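Local coordinates for protein galactitol 1-phosphate 5-dehydrogenase (Escherichia coli, PDB 4UEJ) that oxidises galactitol 1-phosphate to D-tagatose 6-phosphate with NAD(+), as a homodimeric zinc-containing dehydrogenase, at residues V5-G10 with Y52-L57; Y106-S111 with S286-S291. One frame throughout, in Å; residues are numbered along the deposited sequence.

Interaction 1: V5-G10 with Y52-L57; sequences VNDTDG and YYPITL
Strand 2-7 and the extended loop 52-57 run roughly antiparallel and meet in a single bridge, the hydrogen-bonded pair Asn6 and Ile55. Asn6 N donates a hydrogen bond to Ile55 O at 2.9 Å, nearly along the C=O axis. Ile55 N returns a bond to Asn6 O, in the carbonyl plane. A cis peptide bond precedes Pro54, and Val5, with CG1 anti to the backbone N (chi1 -178°), lies alongside the proline, CG1 to Pro54 CB 3.5 Å. Asp7 flanks the same ring with OD2, while its OD1 takes Thr8 N through the anti lone pair at 2.7 Å. Thr8 CA lies over one face of the Tyr53 ring in a CH-pi contact, 4.2 Å from the ring centroid; Asn6 O sits at the ring edge, in plane. Asn6 ND2 touches Leu57 CD1. The phenol of Tyr53 is held by Arg44 O and Ala50 N. The bridge thus joins the N-terminal hairpin, 2-7 with 11-16, to the loop leading to the zinc ligand His59 in the catalytic part of this zinc-dependent dehydrogenase; Leu57 packs on helix 41-46, and strand 11-16 flanks Val5 and Asn6.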
ATOM      1  N   VAL A   5      -5.198 -23.518  29.738  1.00 32.51           N
ATOM      2  CA  VAL A   5      -4.736 -24.293  28.600  1.00 32.91           C
ATOM      3  C   VAL A   5      -5.865 -24.496  27.596  1.00 34.72           C
ATOM      4  O   VAL A   5      -6.945 -24.971  27.948  1.00 35.85           O
ATOM      5  CB  VAL A   5      -4.185 -25.663  29.045  1.00 38.01           C
ATOM      6  CG1 VAL A   5      -3.675 -26.433  27.851  1.00 35.20           C
ATOM      7  CG2 VAL A   5      -3.076 -25.475  30.074  1.00 33.84           C
ATOM      8  N   ASN A   6      -5.611 -24.123  26.346  1.00 33.02           N
ATOM      9  CA  ASN A   6      -6.578 -24.323  25.276  1.00 34.19           C
ATOM     10  C   ASN A   6      -6.240 -25.553  24.462  1.00 42.69           C
ATOM     11  O   ASN A   6      -5.079 -25.768  24.107  1.00 35.10           O
ATOM     12  CB  ASN A   6      -6.627 -23.105  24.360  1.00 41.80           C
ATOM     13  CG  ASN A   6      -6.851 -21.831  25.120  1.00 47.37           C
ATOM     14  OD1 ASN A   6      -7.983 -21.486  25.453  1.00 54.93           O
ATOM     15  ND2 ASN A   6      -5.770 -21.119  25.409  1.00 48.76           N
ATOM     16  N   ASP A   7      -7.252 -26.363  24.168  1.00 38.29           N
ATOM     17  CA  ASP A   7      -7.041 -27.518  23.310  1.00 44.38           C
ATOM     18  C   ASP A   7      -7.872 -27.402  22.041  1.00 42.32           C
ATOM     19  O   ASP A   7      -8.669 -26.475  21.892  1.00 40.48           O
ATOM     20  CB  ASP A   7      -7.376 -28.815  24.043  1.00 52.17           C
ATOM     21  CG  ASP A   7      -6.447 -29.946  23.654  1.00 61.72           C
ATOM     22  OD1 ASP A   7      -6.481 -30.370  22.478  1.00 66.02           O
ATOM     23  OD2 ASP A   7      -5.662 -30.390  24.518  1.00 64.81           O
ATOM     24  N   THR A   8      -7.661 -28.348  21.130  1.00 42.99           N
ATOM     25  CA  THR A   8      -8.353 -28.382  19.846  1.00 48.22           C
ATOM     26  C   THR A   8      -9.866 -28.255  20.020  1.00 47.24           C
ATOM     27  O   THR A   8     -10.429 -28.771  20.986  1.00 50.23           O
ATOM     28  CB  THR A   8      -8.028 -29.688  19.083  1.00 54.14           C
ATOM     29  OG1 THR A   8      -6.611 -29.804  18.917  1.00 55.94           O
ATOM     30  CG2 THR A   8      -8.695 -29.710  17.717  1.00 57.04           C
ATOM     31  N   ASP A   9     -10.498 -27.531  19.098  1.00 45.77           N
ATOM     32  CA  ASP A   9     -11.953 -27.398  19.026  1.00 49.13           C
ATOM     33  C   ASP A   9     -12.561 -26.631  20.200  1.00 47.19           C
ATOM     34  O   ASP A   9     -13.679 -26.922  20.628  1.00 48.41           O
ATOM     35  CB  ASP A   9     -12.610 -28.776  18.918  1.00 51.29           C
ATOM     36  CG  ASP A   9     -12.269 -29.479  17.620  1.00 57.01           C
ATOM     37  OD1 ASP A   9     -12.314 -28.822  16.558  1.00 56.35           O
ATOM     38  OD2 ASP A   9     -11.954 -30.687  17.665  1.00 60.02           O
ATOM     39  N   GLY A  10     -11.819 -25.656  20.715  1.00 43.39           N
ATOM     40  CA  GLY A  10     -12.377 -24.682  21.632  1.00 44.64           C
ATOM     41  C   GLY A  10     -12.568 -25.111  23.073  1.00 42.77           C
ATOM     42  O   GLY A  10     -13.380 -24.528  23.784  1.00 43.71           O
ATOM     43  N   TYR A  52      -0.043 -24.993  17.803  1.00 31.46           N
ATOM     44  CA  TYR A  52      -0.067 -26.318  18.408  1.00 33.33           C
ATOM     45  C   TYR A  52      -1.086 -26.384  19.540  1.00 36.58           C
ATOM     46  O   TYR A  52      -1.487 -25.355  20.090  1.00 32.17           O
ATOM     47  CB  TYR A  52       1.327 -26.701  18.927  1.00 32.82           C
ATOM     48  CG  TYR A  52       1.873 -25.757  19.976  1.00 30.61           C
ATOM     49  CD1 TYR A  52       2.606 -24.633  19.615  1.00 28.62           C
ATOM     50  CD2 TYR A  52       1.649 -25.987  21.330  1.00 33.94           C
ATOM     51  CE1 TYR A  52       3.098 -23.754  20.579  1.00 26.87           C
ATOM     52  CE2 TYR A  52       2.134 -25.122  22.298  1.00 29.74           C
ATOM     53  CZ  TYR A  52       2.860 -24.011  21.921  1.00 32.69           C
ATOM     54  OH  TYR A  52       3.340 -23.154  22.892  1.00 30.26           O
ATOM     55  N   TYR A  53      -1.498 -27.605  19.869  1.00 36.02           N
ATOM     56  CA  TYR A  53      -2.352 -27.870  21.019  1.00 36.83           C
ATOM     57  C   TYR A  53      -1.804 -29.077  21.775  1.00 42.32           C
ATOM     58  O   TYR A  53      -1.267 -30.000  21.161  1.00 39.84           O
ATOM     59  CB  TYR A  53      -3.803 -28.117  20.590  1.00 38.69           C
ATOM     60  CG  TYR A  53      -4.431 -26.935  19.899  1.00 37.40           C
ATOM     61  CD1 TYR A  53      -4.970 -25.884  20.631  1.00 35.86           C
ATOM     62  CD2 TYR A  53      -4.470 -26.858  18.513  1.00 40.11           C
ATOM     63  CE1 TYR A  53      -5.542 -24.795  20.002  1.00 34.82           C
ATOM     64  CE2 TYR A  53      -5.033 -25.771  17.872  1.00 37.48           C
ATOM     65  CZ  TYR A  53      -5.571 -24.744  18.622  1.00 36.07           C
ATOM     66  OH  TYR A  53      -6.132 -23.659  17.990  1.00 34.47           O
ATOM     67  N   PRO A  54      -1.920 -29.069  23.111  1.00 40.13           N
ATOM     68  CA  PRO A  54      -2.468 -27.976  23.925  1.00 36.59           C
ATOM     69  C   PRO A  54      -1.526 -26.783  23.988  1.00 34.98           C
ATOM     70  O   PRO A  54      -0.329 -26.942  23.765  1.00 33.53           O
ATOM     71  CB  PRO A  54      -2.625 -28.616  25.303  1.00 37.82           C
ATOM     72  CG  PRO A  54      -1.588 -29.691  25.330  1.00 39.31           C
ATOM     73  CD  PRO A  54      -1.536 -30.228  23.934  1.00 39.99           C
ATOM     74  N   ILE A  55      -2.060 -25.601  24.274  1.00 32.26           N
ATOM     75  CA  ILE A  55      -1.240 -24.402  24.289  1.00 29.82           C
ATOM     76  C   ILE A  55      -1.704 -23.481  25.405  1.00 28.85           C
ATOM     77  O   ILE A  55      -2.882 -23.467  25.755  1.00 30.34           O
ATOM     78  CB  ILE A  55      -1.296 -23.667  22.925  1.00 28.87           C
ATOM     79  CG1 ILE A  55      -0.250 -22.556  22.844  1.00 26.65           C
ATOM     80  CG2 ILE A  55      -2.693 -23.120  22.655  1.00 30.39           C
ATOM     81  CD1 ILE A  55      -0.136 -21.928  21.448  1.00 25.95           C
ATOM     82  N   THR A  56      -0.771 -22.743  25.991  1.00 27.28           N
ATOM     83  CA  THR A  56      -1.137 -21.693  26.927  1.00 26.30           C
ATOM     84  C   THR A  56      -0.856 -20.357  26.258  1.00 26.08           C
ATOM     85  O   THR A  56       0.281 -20.061  25.884  1.00 25.07           O
ATOM     86  CB  THR A  56      -0.373 -21.813  28.261  1.00 26.33           C
ATOM     87  OG1 THR A  56      -0.779 -23.015  28.928  1.00 28.32           O
ATOM     88  CG2 THR A  56      -0.675 -20.621  29.164  1.00 26.96           C
ATOM     89  N   LEU A  57      -1.903 -19.559  26.080  1.00 24.09           N
ATOM     90  CA  LEU A  57      -1.767 -18.291  25.375  1.00 22.56           C
ATOM     91  C   LEU A  57      -1.417 -17.148  26.333  1.00 23.30           C
ATOM     92  O   LEU A  57      -1.171 -17.364  27.522  1.00 25.40           O
ATOM     93  CB  LEU A  57      -3.060 -17.974  24.616  1.00 23.00           C
ATOM     94  CG  LEU A  57      -3.510 -19.014  23.580  1.00 24.44           C
ATOM     95  CD1 LEU A  57      -4.886 -18.666  23.001  1.00 26.59           C
ATOM     96  CD2 LEU A  57      -2.479 -19.146  22.478  1.00 26.23           C
TER

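Interaction 2: Y106-S111 with S286-S291; sequences YDFIGS and SWMNYS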
ATOM      1  N   TYR A 106      11.927 -16.255  14.663  1.00 30.94           N
ATOM      2  CA  TYR A 106      11.569 -15.592  15.914  1.00 27.22           C
ATOM      3  C   TYR A 106      10.643 -16.463  16.752  1.00 30.91           C
ATOM      4  O   TYR A 106       9.870 -17.262  16.223  1.00 32.55           O
ATOM      5  CB  TYR A 106      10.952 -14.209  15.661  1.00 29.45           C
ATOM      6  CG  TYR A 106       9.575 -14.116  15.012  1.00 37.12           C
ATOM      7  CD1 TYR A 106       8.411 -14.443  15.713  1.00 35.97           C
ATOM      8  CD2 TYR A 106       9.434 -13.620  13.721  1.00 40.75           C
ATOM      9  CE1 TYR A 106       7.160 -14.303  15.133  1.00 39.81           C
ATOM     10  CE2 TYR A 106       8.188 -13.494  13.127  1.00 41.56           C
ATOM     11  CZ  TYR A 106       7.056 -13.837  13.836  1.00 43.46           C
ATOM     12  OH  TYR A 106       5.821 -13.701  13.242  1.00 44.06           O
ATOM     13  N   ASP A 107      10.764 -16.329  18.069  1.00 26.66           N
ATOM     14  CA  ASP A 107       9.836 -16.968  18.989  1.00 25.76           C
ATOM     15  C   ASP A 107       8.781 -15.948  19.370  1.00 17.92           C
ATOM     16  O   ASP A 107       8.970 -14.745  19.191  1.00 17.01           O
ATOM     17  CB  ASP A 107      10.553 -17.488  20.235  1.00 28.45           C
ATOM     18  CG  ASP A 107       9.859 -18.688  20.854  1.00 27.40           C
ATOM     19  OD1 ASP A 107       8.695 -18.980  20.484  1.00 24.95           O
ATOM     20  OD2 ASP A 107      10.487 -19.342  21.711  1.00 29.05           O
ATOM     21  N   PHE A 108       7.652 -16.417  19.870  1.00 16.50           N
ATOM     22  CA  PHE A 108       6.633 -15.477  20.299  1.00 15.49           C
ATOM     23  C   PHE A 108       5.892 -16.037  21.494  1.00 16.27           C
ATOM     24  O   PHE A 108       5.264 -17.091  21.413  1.00 17.24           O
ATOM     25  CB  PHE A 108       5.658 -15.158  19.167  1.00 17.43           C
ATOM     26  CG  PHE A 108       4.834 -13.947  19.435  1.00 18.37           C
ATOM     27  CD1 PHE A 108       3.658 -14.038  20.161  1.00 18.92           C
ATOM     28  CD2 PHE A 108       5.255 -12.706  19.002  1.00 16.49           C
ATOM     29  CE1 PHE A 108       2.910 -12.914  20.427  1.00 12.33           C
ATOM     30  CE2 PHE A 108       4.522 -11.595  19.270  1.00 13.50           C
ATOM     31  CZ  PHE A 108       3.338 -11.690  19.971  1.00 14.63           C
ATOM     32  N   ILE A 109       6.003 -15.332  22.612  1.00 15.86           N
ATOM     33  CA  ILE A 109       5.381 -15.759  23.850  1.00 16.06           C
ATOM     34  C   ILE A 109       3.860 -15.693  23.697  1.00 17.81           C
ATOM     35  O   ILE A 109       3.304 -14.641  23.399  1.00 16.13           O
ATOM     36  CB  ILE A 109       5.876 -14.888  25.013  1.00 16.48           C
ATOM     37  CG1 ILE A 109       7.362 -15.175  25.259  1.00 16.54           C
ATOM     38  CG2 ILE A 109       5.031 -15.091  26.272  1.00 15.22           C
ATOM     39  CD1 ILE A 109       8.083 -14.042  25.947  1.00 20.57           C
ATOM     40  N   GLY A 110       3.200 -16.832  23.868  1.00 19.76           N
ATOM     41  CA  GLY A 110       1.757 -16.902  23.741  1.00 20.18           C
ATOM     42  C   GLY A 110       1.275 -17.265  22.350  1.00 20.64           C
ATOM     43  O   GLY A 110       0.083 -17.178  22.057  1.00 21.36           O
ATOM     44  N   SER A 111       2.191 -17.683  21.484  1.00 20.11           N
ATOM     45  CA  SER A 111       1.802 -18.121  20.146  1.00 21.78           C
ATOM     46  C   SER A 111       2.711 -19.250  19.664  1.00 23.82           C
ATOM     47  O   SER A 111       2.241 -20.340  19.329  1.00 24.05           O
ATOM     48  CB  SER A 111       1.836 -16.952  19.161  1.00 25.22           C
ATOM     49  OG  SER A 111       1.450 -17.367  17.858  1.00 32.67           O
ATOM     50  N   SER A 286       1.574  -3.238   8.436  1.00 15.13           N
ATOM     51  CA  SER A 286       2.155  -3.100   9.753  1.00 14.08           C
ATOM     52  C   SER A 286       2.154  -4.477  10.389  1.00 16.10           C
ATOM     53  O   SER A 286       1.183  -5.225  10.278  1.00 16.36           O
ATOM     54  CB  SER A 286       1.377  -2.084  10.610  1.00 13.12           C
ATOM     55  OG  SER A 286       2.081  -1.817  11.816  1.00 14.70           O
ATOM     56  N   TRP A 287       3.264  -4.845  11.007  1.00 14.35           N
ATOM     57  CA  TRP A 287       3.339  -6.177  11.576  1.00 14.95           C
ATOM     58  C   TRP A 287       4.005  -6.076  12.902  1.00 14.85           C
ATOM     59  O   TRP A 287       5.120  -5.554  13.026  1.00 15.22           O
ATOM     60  CB  TRP A 287       4.089  -7.151  10.670  1.00 20.33           C
ATOM     61  CG  TRP A 287       3.980  -8.579  11.134  1.00 20.22           C
ATOM     62  CD1 TRP A 287       5.006  -9.419  11.468  1.00 17.59           C
ATOM     63  CD2 TRP A 287       2.772  -9.321  11.338  1.00 30.50           C
ATOM     64  NE1 TRP A 287       4.510 -10.645  11.850  1.00 18.90           N
ATOM     65  CE2 TRP A 287       3.141 -10.609  11.786  1.00 29.05           C
ATOM     66  CE3 TRP A 287       1.414  -9.030  11.174  1.00 39.56           C
ATOM     67  CZ2 TRP A 287       2.203 -11.598  12.070  1.00 30.91           C
ATOM     68  CZ3 TRP A 287       0.486 -10.008  11.463  1.00 42.74           C
ATOM     69  CH2 TRP A 287       0.883 -11.279  11.906  1.00 39.69           C
ATOM     70  N   MET A 288       3.285  -6.555  13.910  0.55 17.32           N
ATOM     71  CA  MET A 288       3.729  -6.531  15.290  0.55 15.31           C
ATOM     72  C   MET A 288       3.991  -5.114  15.777  0.55 15.79           C
ATOM     73  O   MET A 288       3.215  -4.205  15.498  0.55 14.84           O
ATOM     74  CB  MET A 288       4.959  -7.418  15.462  0.55 14.37           C
ATOM     75  CG  MET A 288       4.648  -8.871  15.191  0.55 18.63           C
ATOM     76  SD  MET A 288       5.861 -10.003  15.871  0.55 21.12           S
ATOM     77  CE  MET A 288       6.665 -10.583  14.389  0.55 36.77           C
ATOM     78  N   ASN A 289       5.050  -4.926  16.552  1.00 13.75           N
ATOM     79  CA  ASN A 289       5.190  -3.668  17.258  1.00 14.62           C
ATOM     80  C   ASN A 289       6.581  -3.344  17.775  1.00 16.59           C
ATOM     81  O   ASN A 289       6.749  -2.951  18.931  1.00 17.39           O
ATOM     82  CB  ASN A 289       4.185  -3.650  18.426  1.00 20.28           C
ATOM     83  CG  ASN A 289       3.968  -5.031  19.082  1.00 20.72           C
ATOM     84  OD1 ASN A 289       3.700  -6.053  18.426  1.00 15.06           O
ATOM     85  ND2 ASN A 289       4.040  -5.045  20.397  1.00 25.22           N
ATOM     86  N   TYR A 290       7.578  -3.483  16.912  1.00 12.28           N
ATOM     87  CA  TYR A 290       8.960  -3.350  17.343  1.00 15.73           C
ATOM     88  C   TYR A 290       9.750  -2.513  16.383  1.00 21.40           C
ATOM     89  O   TYR A 290       9.444  -2.444  15.190  1.00 22.48           O
ATOM     90  CB  TYR A 290       9.627  -4.721  17.487  1.00 18.11           C
ATOM     91  CG  TYR A 290       8.799  -5.622  18.342  1.00 16.27           C
ATOM     92  CD1 TYR A 290       8.846  -5.515  19.720  1.00 16.96           C
ATOM     93  CD2 TYR A 290       7.932  -6.544  17.777  1.00 14.12           C
ATOM     94  CE1 TYR A 290       8.066  -6.307  20.517  1.00 14.01           C
ATOM     95  CE2 TYR A 290       7.155  -7.347  18.563  1.00 14.31           C
ATOM     96  CZ  TYR A 290       7.227  -7.221  19.940  1.00 17.30           C
ATOM     97  OH  TYR A 290       6.454  -8.008  20.755  1.00 14.53           O
ATOM     98  N   SER A 291      10.778  -1.879  16.927  1.00 18.91           N
ATOM     99  CA  SER A 291      11.723  -1.134  16.125  1.00 23.11           C
ATOM    100  C   SER A 291      13.029  -1.031  16.896  1.00 20.40           C
ATOM    101  O   SER A 291      13.125  -1.460  18.046  1.00 21.02           O
ATOM    102  CB  SER A 291      11.175   0.252  15.769  1.00 23.22           C
ATOM    103  OG  SER A 291      10.890   1.006  16.931  1.00 23.73           O
TER
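Sulfur, methyl and aromatic groups carry the meeting of 106-111 with 286-291, and the backbones stay well apart, with Phe108 CA and Met288 CA 10.7 Å from each other. Met-aromatic contacts come first. Met288 reaches tip to tip toward two rings, its chain bent at the last torsion (chi3 -109°), so that the methyl goes to Tyr106 while the sulfur lies near both rings. In the conformer described, the methyl lies over one face of Tyr106, with CE 3.3 Å from Tyr106 CZ, and SD stands obliquely 4.9 Å from the centroid of that ring. The same sulfur comes within 4.0 Å of Phe108 CE2, again obliquely. Within its own segment, Met288 CG covers one face of the Trp287 indole, 3.7 Å above its plane.

Contacts between aromatic groups are looser. Tyr106 crosses Trp287 at about a right angle and brings OH into the plane of the indole, at its edge, 3.6 Å from Trp287 NE1. Phe108 CE2 approaches Tyr290 OH at 4.3 Å. An alanine in place of Tyr106 would remove the ring beneath the Met288 methyl and would probably leave that thioether less firmly placed.

Charge and polarity enter from outside the pair: Arg112 makes a cation-pi contact with Tyr106, His59 meets Phe108 edge-to-face, and Glu280 of the second subunit accepts a bond from Trp287 N. With no polar bond between the two segments, the contact depends on dispersion and a polarisable sulfur, a less directional link between the catalytic and nucleotide-binding parts of this closed state, beside the glycerol near Phe108.

From the N terminus, strand 2-7 is met first, and interaction 1 closes a loop of 41 residues that holds strands 11-16 and 27-36 and helix 41-46. Just beyond it the chain reaches the zinc ligand His59. Interaction 2 then opens at 106-111 and closes only at 286-291, after 174 residues that include all six strands of the Rossmann-type sheet. The two loops therefore follow in series, neither nesting nor crossing. They nevertheless touch: Leu57 CD2 lies 3.3 Å from Gly110 O, and Ile55 and Tyr52 pack on Ser111. Interaction 1 ties the N-terminal hairpin to the loop between helix 41-46 and strand 60-68; interaction 2 joins the GroES-like, zinc-bearing part to the Rossmann-type part.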